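Local coordinates for protein diaminopropionate ammonia-lyase (Escherichia coli, PDB 4D9N) that breaks down both L- and D-2,3-diaminopropionate to pyruvate and ammonia by pyridoxal-phosphate-dependent alpha,beta-elimination, at residues 112-117 / 135-140; 254-259 / 306-311. All coordinates share one frame; numbering follows the deposited sequence.

Contact 1: residues 112-117 / 135-140; sequences KMTFAT and GQNAVI
The Phe115 ring and the Gln136 carboxamide have planes 73° apart, and they meet through the aliphatic part of the glutamine: ring atom CE2 lies 3.7 Å from Gln136 CB, while Ile85, Leu89 and Val127 add the hydrophobic surroundings that suit a phenylalanine. The glutamine chain bends at its second torsion (chi2 -55°), which folds the amide back toward the neighbouring strand. There OE1 accepts the backbone N-H of Met113 at 2.7 Å, head-on to the carbonyl, and NE2 is bonded to Leu134 O. A leucine here would probably leave Met113 N and Leu134 O without the amide that binds both. Beside the glutamine, Lys112 reaches across with its ammonium, NZ to Gly135 O 3.1 Å, its CD and CE running alongside the same carbonyl. Gly135, with positive phi, is the C-prime residue of a Schellman motif closing helix 122-133, a conformation that glycine adopts easily. On one face of the sheet Thr114 OG1 gives a weak bond to Asn137 OD1 (3.3 Å), and its CG2 meets Val139 CG2 at 3.8 Å; beta-branched residues fit such strands well. On the other, Thr117 CG2 lies beside Ile140 CD1 (3.6 Å), whereas OG1 bonds to Val187 O, Gln188 OE1 and His123 NE2. Between the faces runs the parallel ladder, with Phe115 N donating to Asn137 O at 2.8 Å. Strand 114-118, helix 122-133 and strand 137-142 thus form a beta-alpha-beta unit, whose first strand leads toward Asp120, the probable proton acceptor for the L-substrate.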
loop_
_atom_site.group_PDB
_atom_site.type_symbol
_atom_site.label_atom_id
_atom_site.label_comp_id
_atom_site.label_asym_id
_atom_site.label_seq_id
_atom_site.Cartn_x
_atom_site.Cartn_y
_atom_site.Cartn_z
ATOM N N LYS A 112 -6.340 46.231 3.508
ATOM C CA LYS A 112 -5.984 44.814 3.426
ATOM C C LYS A 112 -5.249 44.377 4.688
ATOM O O LYS A 112 -4.324 45.053 5.146
ATOM C CB LYS A 112 -5.098 44.543 2.203
ATOM C CG LYS A 112 -5.694 44.950 0.863
ATOM C CD LYS A 112 -6.407 43.795 0.177
ATOM C CE LYS A 112 -6.827 44.176 -1.235
ATOM N NZ LYS A 112 -7.394 43.025 -1.991
ATOM N N MET A 113 -5.668 43.247 5.249
ATOM C CA MET A 113 -4.964 42.652 6.377
ATOM C C MET A 113 -3.805 41.795 5.888
ATOM O O MET A 113 -3.869 41.202 4.807
ATOM C CB MET A 113 -5.904 41.797 7.218
ATOM C CG MET A 113 -6.910 42.578 8.043
ATOM S SD MET A 113 -7.374 41.655 9.518
ATOM C CE MET A 113 -9.136 41.950 9.544
ATOM N N THR A 114 -2.744 41.740 6.685
ATOM C CA THR A 114 -1.629 40.840 6.417
ATOM C C THR A 114 -1.499 39.842 7.563
ATOM O O THR A 114 -1.197 40.219 8.700
ATOM C CB THR A 114 -0.306 41.601 6.198
ATOM O OG1 THR A 114 -0.479 42.577 5.164
ATOM C CG2 THR A 114 0.803 40.643 5.790
ATOM N N PHE A 115 -1.748 38.571 7.251
ATOM C CA PHE A 115 -1.678 37.497 8.233
ATOM C C PHE A 115 -0.306 36.843 8.227
ATOM O O PHE A 115 0.149 36.337 7.200
ATOM C CB PHE A 115 -2.761 36.449 7.970
ATOM C CG PHE A 115 -4.159 36.993 8.024
ATOM C CD1 PHE A 115 -4.736 37.347 9.239
ATOM C CD2 PHE A 115 -4.902 37.146 6.860
ATOM C CE1 PHE A 115 -6.026 37.847 9.292
ATOM C CE2 PHE A 115 -6.194 37.642 6.906
ATOM C CZ PHE A 115 -6.755 37.995 8.123
ATOM N N ALA A 116 0.349 36.863 9.382
ATOM C CA ALA A 116 1.680 36.295 9.522
ATOM C C ALA A 116 1.633 35.039 10.383
ATOM O O ALA A 116 1.051 35.046 11.473
ATOM C CB ALA A 116 2.635 37.321 10.115
ATOM N N THR A 117 2.232 33.960 9.885
ATOM C CA THR A 117 2.302 32.719 10.651
ATOM C C THR A 117 3.516 31.852 10.316
ATOM O O THR A 117 4.084 31.945 9.223
ATOM C CB THR A 117 0.992 31.898 10.547
ATOM O OG1 THR A 117 0.830 31.103 11.731
ATOM C CG2 THR A 117 0.981 30.995 9.317
ATOM N N GLY A 135 -9.263 37.645 -0.116
ATOM C CA GLY A 135 -8.585 38.793 -0.717
ATOM C C GLY A 135 -7.595 39.504 0.187
ATOM O O GLY A 135 -7.403 40.717 0.071
ATOM N N GLN A 136 -6.960 38.748 1.080
ATOM C CA GLN A 136 -6.014 39.312 2.043
ATOM C C GLN A 136 -4.577 38.889 1.740
ATOM O O GLN A 136 -4.329 38.130 0.801
ATOM C CB GLN A 136 -6.400 38.919 3.479
ATOM C CG GLN A 136 -7.839 39.237 3.869
ATOM C CD GLN A 136 -8.212 40.697 3.658
ATOM O OE1 GLN A 136 -7.525 41.606 4.130
ATOM N NE2 GLN A 136 -9.313 40.927 2.949
ATOM N N ASN A 137 -3.640 39.396 2.538
ATOM C CA ASN A 137 -2.227 39.051 2.406
ATOM C C ASN A 137 -1.805 37.983 3.408
ATOM O O ASN A 137 -2.314 37.933 4.533
ATOM C CB ASN A 137 -1.345 40.294 2.588
ATOM C CG ASN A 137 -1.724 41.433 1.656
ATOM O OD1 ASN A 137 -1.735 42.595 2.062
ATOM N ND2 ASN A 137 -2.032 41.109 0.405
ATOM N N ALA A 138 -0.866 37.135 2.996
ATOM C CA ALA A 138 -0.290 36.141 3.890
ATOM C C ALA A 138 1.230 36.079 3.769
ATOM O O ALA A 138 1.780 35.991 2.667
ATOM C CB ALA A 138 -0.910 34.774 3.644
ATOM N N VAL A 139 1.899 36.148 4.917
ATOM C CA VAL A 139 3.344 35.965 4.999
ATOM C C VAL A 139 3.618 34.744 5.875
ATOM O O VAL A 139 3.423 34.780 7.094
ATOM C CB VAL A 139 4.070 37.216 5.547
ATOM C CG1 VAL A 139 5.575 36.990 5.581
ATOM C CG2 VAL A 139 3.748 38.440 4.703
ATOM N N ILE A 140 4.060 33.666 5.232
ATOM C CA ILE A 140 4.250 32.379 5.895
ATOM C C ILE A 140 5.732 32.047 6.026
ATOM O O ILE A 140 6.450 31.970 5.031
ATOM C CB ILE A 140 3.525 31.236 5.139
ATOM C CG1 ILE A 140 2.103 31.648 4.705
ATOM C CG2 ILE A 140 3.533 29.952 5.961
ATOM C CD1 ILE A 140 1.132 31.973 5.825
#

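Contact 2: residues 254-259 / 306-311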
loop_
_atom_site.group_PDB
_atom_site.type_symbol
_atom_site.label_atom_id
_atom_site.label_comp_id
_atom_site.label_asym_id
_atom_site.label_seq_id
_atom_site.Cartn_x
_atom_site.Cartn_y
_atom_site.Cartn_z
ATOM N N HIS A 254 -12.704 6.369 26.244
ATOM C CA HIS A 254 -11.302 6.083 26.531
ATOM C C HIS A 254 -10.429 6.809 25.540
ATOM O O HIS A 254 -10.135 6.297 24.456
ATOM C CB HIS A 254 -11.044 4.578 26.508
ATOM C CG HIS A 254 -9.785 4.163 27.230
ATOM N ND1 HIS A 254 -9.806 3.462 28.376
ATOM C CD2 HIS A 254 -8.441 4.381 26.928
ATOM C CE1 HIS A 254 -8.545 3.240 28.789
ATOM N NE2 HIS A 254 -7.711 3.803 27.903
ATOM N N SER A 255 -10.015 8.018 25.907
ATOM C CA SER A 255 -9.260 8.885 25.005
ATOM C C SER A 255 -7.755 8.726 25.169
ATOM O O SER A 255 -7.240 8.700 26.287
ATOM C CB SER A 255 -9.663 10.349 25.189
ATOM O OG SER A 255 -9.512 10.766 26.535
ATOM N N ILE A 256 -7.059 8.618 24.040
ATOM C CA ILE A 256 -5.616 8.414 24.041
ATOM C C ILE A 256 -4.920 9.475 23.192
ATOM O O ILE A 256 -5.246 9.658 22.016
ATOM C CB ILE A 256 -5.233 7.000 23.543
ATOM C CG1 ILE A 256 -5.949 5.916 24.359
ATOM C CG2 ILE A 256 -3.729 6.801 23.627
ATOM C CD1 ILE A 256 -6.126 4.602 23.629
ATOM N N ILE A 257 -3.965 10.173 23.799
ATOM C CA ILE A 257 -3.201 11.205 23.104
ATOM C C ILE A 257 -1.836 10.651 22.701
ATOM O O ILE A 257 -1.091 10.137 23.538
ATOM C CB ILE A 257 -3.104 12.509 23.937
ATOM C CG1 ILE A 257 -4.387 13.337 23.793
ATOM C CG2 ILE A 257 -1.923 13.366 23.501
ATOM C CD1 ILE A 257 -5.592 12.802 24.536
ATOM N N VAL A 258 -1.531 10.760 21.410
ATOM C CA VAL A 258 -0.359 10.123 20.821
ATOM C C VAL A 258 0.678 11.159 20.388
ATOM O O VAL A 258 0.356 12.106 19.661
ATOM C CB VAL A 258 -0.761 9.238 19.615
ATOM C CG1 VAL A 258 0.463 8.633 18.941
ATOM C CG2 VAL A 258 -1.732 8.147 20.051
ATOM N N GLU A 259 1.918 10.966 20.837
ATOM C CA GLU A 259 3.026 11.865 20.507
ATOM C C GLU A 259 4.317 11.109 20.187
ATOM O O GLU A 259 4.575 10.057 20.773
ATOM C CB GLU A 259 3.295 12.832 21.661
ATOM C CG GLU A 259 2.277 13.946 21.812
ATOM C CD GLU A 259 2.621 14.902 22.936
ATOM O OE1 GLU A 259 2.658 16.124 22.679
ATOM O OE2 GLU A 259 2.857 14.434 24.074
ATOM N N ALA A 306 -8.504 13.714 29.210
ATOM C CA ALA A 306 -7.720 12.650 28.578
ATOM C C ALA A 306 -7.536 11.474 29.533
ATOM O O ALA A 306 -7.246 11.662 30.717
ATOM C CB ALA A 306 -6.372 13.170 28.100
ATOM N N THR A 307 -7.720 10.265 29.010
ATOM C CA THR A 307 -7.577 9.047 29.800
ATOM C C THR A 307 -6.104 8.656 29.899
ATOM O O THR A 307 -5.590 8.424 30.999
ATOM C CB THR A 307 -8.393 7.880 29.207
ATOM O OG1 THR A 307 -9.638 8.372 28.691
ATOM C CG2 THR A 307 -8.661 6.817 30.266
ATOM N N GLN A 308 -5.431 8.599 28.749
ATOM C CA GLN A 308 -4.029 8.184 28.685
ATOM C C GLN A 308 -3.195 9.009 27.702
ATOM O O GLN A 308 -3.716 9.526 26.711
ATOM C CB GLN A 308 -3.933 6.694 28.337
ATOM C CG GLN A 308 -4.349 5.762 29.469
ATOM C CD GLN A 308 -4.528 4.322 29.021
ATOM O OE1 GLN A 308 -4.819 4.049 27.855
ATOM N NE2 GLN A 308 -4.361 3.391 29.953
ATOM N N PHE A 309 -1.902 9.130 27.998
ATOM C CA PHE A 309 -0.938 9.760 27.095
ATOM C C PHE A 309 0.060 8.722 26.589
ATOM O O PHE A 309 0.542 7.889 27.362
ATOM C CB PHE A 309 -0.168 10.885 27.796
ATOM C CG PHE A 309 -1.039 11.896 28.488
ATOM C CD1 PHE A 309 -1.100 11.940 29.878
ATOM C CD2 PHE A 309 -1.783 12.819 27.758
ATOM C CE1 PHE A 309 -1.894 12.875 30.526
ATOM C CE2 PHE A 309 -2.580 13.757 28.402
ATOM C CZ PHE A 309 -2.634 13.784 29.788
ATOM N N ILE A 310 0.369 8.777 25.293
ATOM C CA ILE A 310 1.346 7.868 24.693
ATOM C C ILE A 310 2.544 8.610 24.103
ATOM O O ILE A 310 2.389 9.568 23.339
ATOM C CB ILE A 310 0.707 6.936 23.634
ATOM C CG1 ILE A 310 -0.182 5.888 24.313
ATOM C CG2 ILE A 310 1.779 6.250 22.787
ATOM C CD1 ILE A 310 -0.845 4.916 23.359
ATOM N N SER A 311 3.737 8.157 24.479
ATOM C CA SER A 311 4.982 8.632 23.892
ATOM C C SER A 311 5.616 7.485 23.103
ATOM O O SER A 311 6.054 6.488 23.687
ATOM C CB SER A 311 5.928 9.134 24.984
ATOM O OG SER A 311 7.128 9.634 24.429
#
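Strands 254-260 and 308-312 are parallel neighbours in the mixed sheet, and where they begin His254 and Ser255 meet Thr307 and Gln308. The methyl CG2 of Thr307 sits over the centre of the His254 imidazole in a CH-pi contact, 3.9 Å from the centroid and 8° off the ring normal; His226 also stacks with this ring. In the ring plane, His254 NE2 donates an almost straight bond to Gln308 OE1 (2.9 Å). The donor stands well above the carboxamide plane, not on a lone pair, and ring and amide planes are 79° apart; the bond probably limits the ring's rotation. Glutamine suits the place because its NE2 can serve other acceptors, Lys362 O and Asp12 OD2. Next, Ser255 holds its hydroxyl between backbone N and carbonyl carbon (chi1 56°), where OG accepts Thr307 N at 3.1 Å. Thr307 OG1 in turn accepts Ser255 N (2.8 Å), a reciprocal side-chain-to-backbone pairing just after helix 296-305, before the regular ladder takes over. That ladder is the ordinary parallel pattern of an alpha/beta sheet, sandwiched by helices: Ile257 N bonds to Gln308 O, and Ile257 O receives Ile310 N at 2.7 Å. Residues alternate between its two faces. Toward helix 338-351, Ile256 CG2 touches Ile310 CD1 at 3.5 Å, with Val258 beside them against Val342 and Val346; branched aliphatics fill this face. On the face toward helix 265-272, Ile257 CD1 reaches Ala306 CB (3.7 Å), a small side chain that leaves room for it, and Phe309 presents its ring edge to Ile257 CB. Farther along, the buried Glu259 carboxylate accepts the backbone N-H groups of Ile266 and Tyr267, near the start of that helix, which probably stabilises its negative charge.

In the fold
Both contacts pair parallel strands, but in different sheets; the nearest atoms of the two contacts are about 19 Å apart, and the contacts lie on opposite sides of the chain's centre. Contact 1 belongs to the four-strand parallel sheet and joins two strands separated by a single helix; it is only partly buried, and its open end is polar, with a lysine, an asparagine and a glutamine. Contact 2 lies in the mixed sheet, its two segments separated by 46 residues, and is largely buried. Many of its polar groups pair with one another, with backbone outside the contact, or with the start of a helix, and isoleucines dominate its packing. Contact 1 lies nearer the bound D-serine, about 7 Å from Thr117's side chain, against about 10 Å from Glu259's.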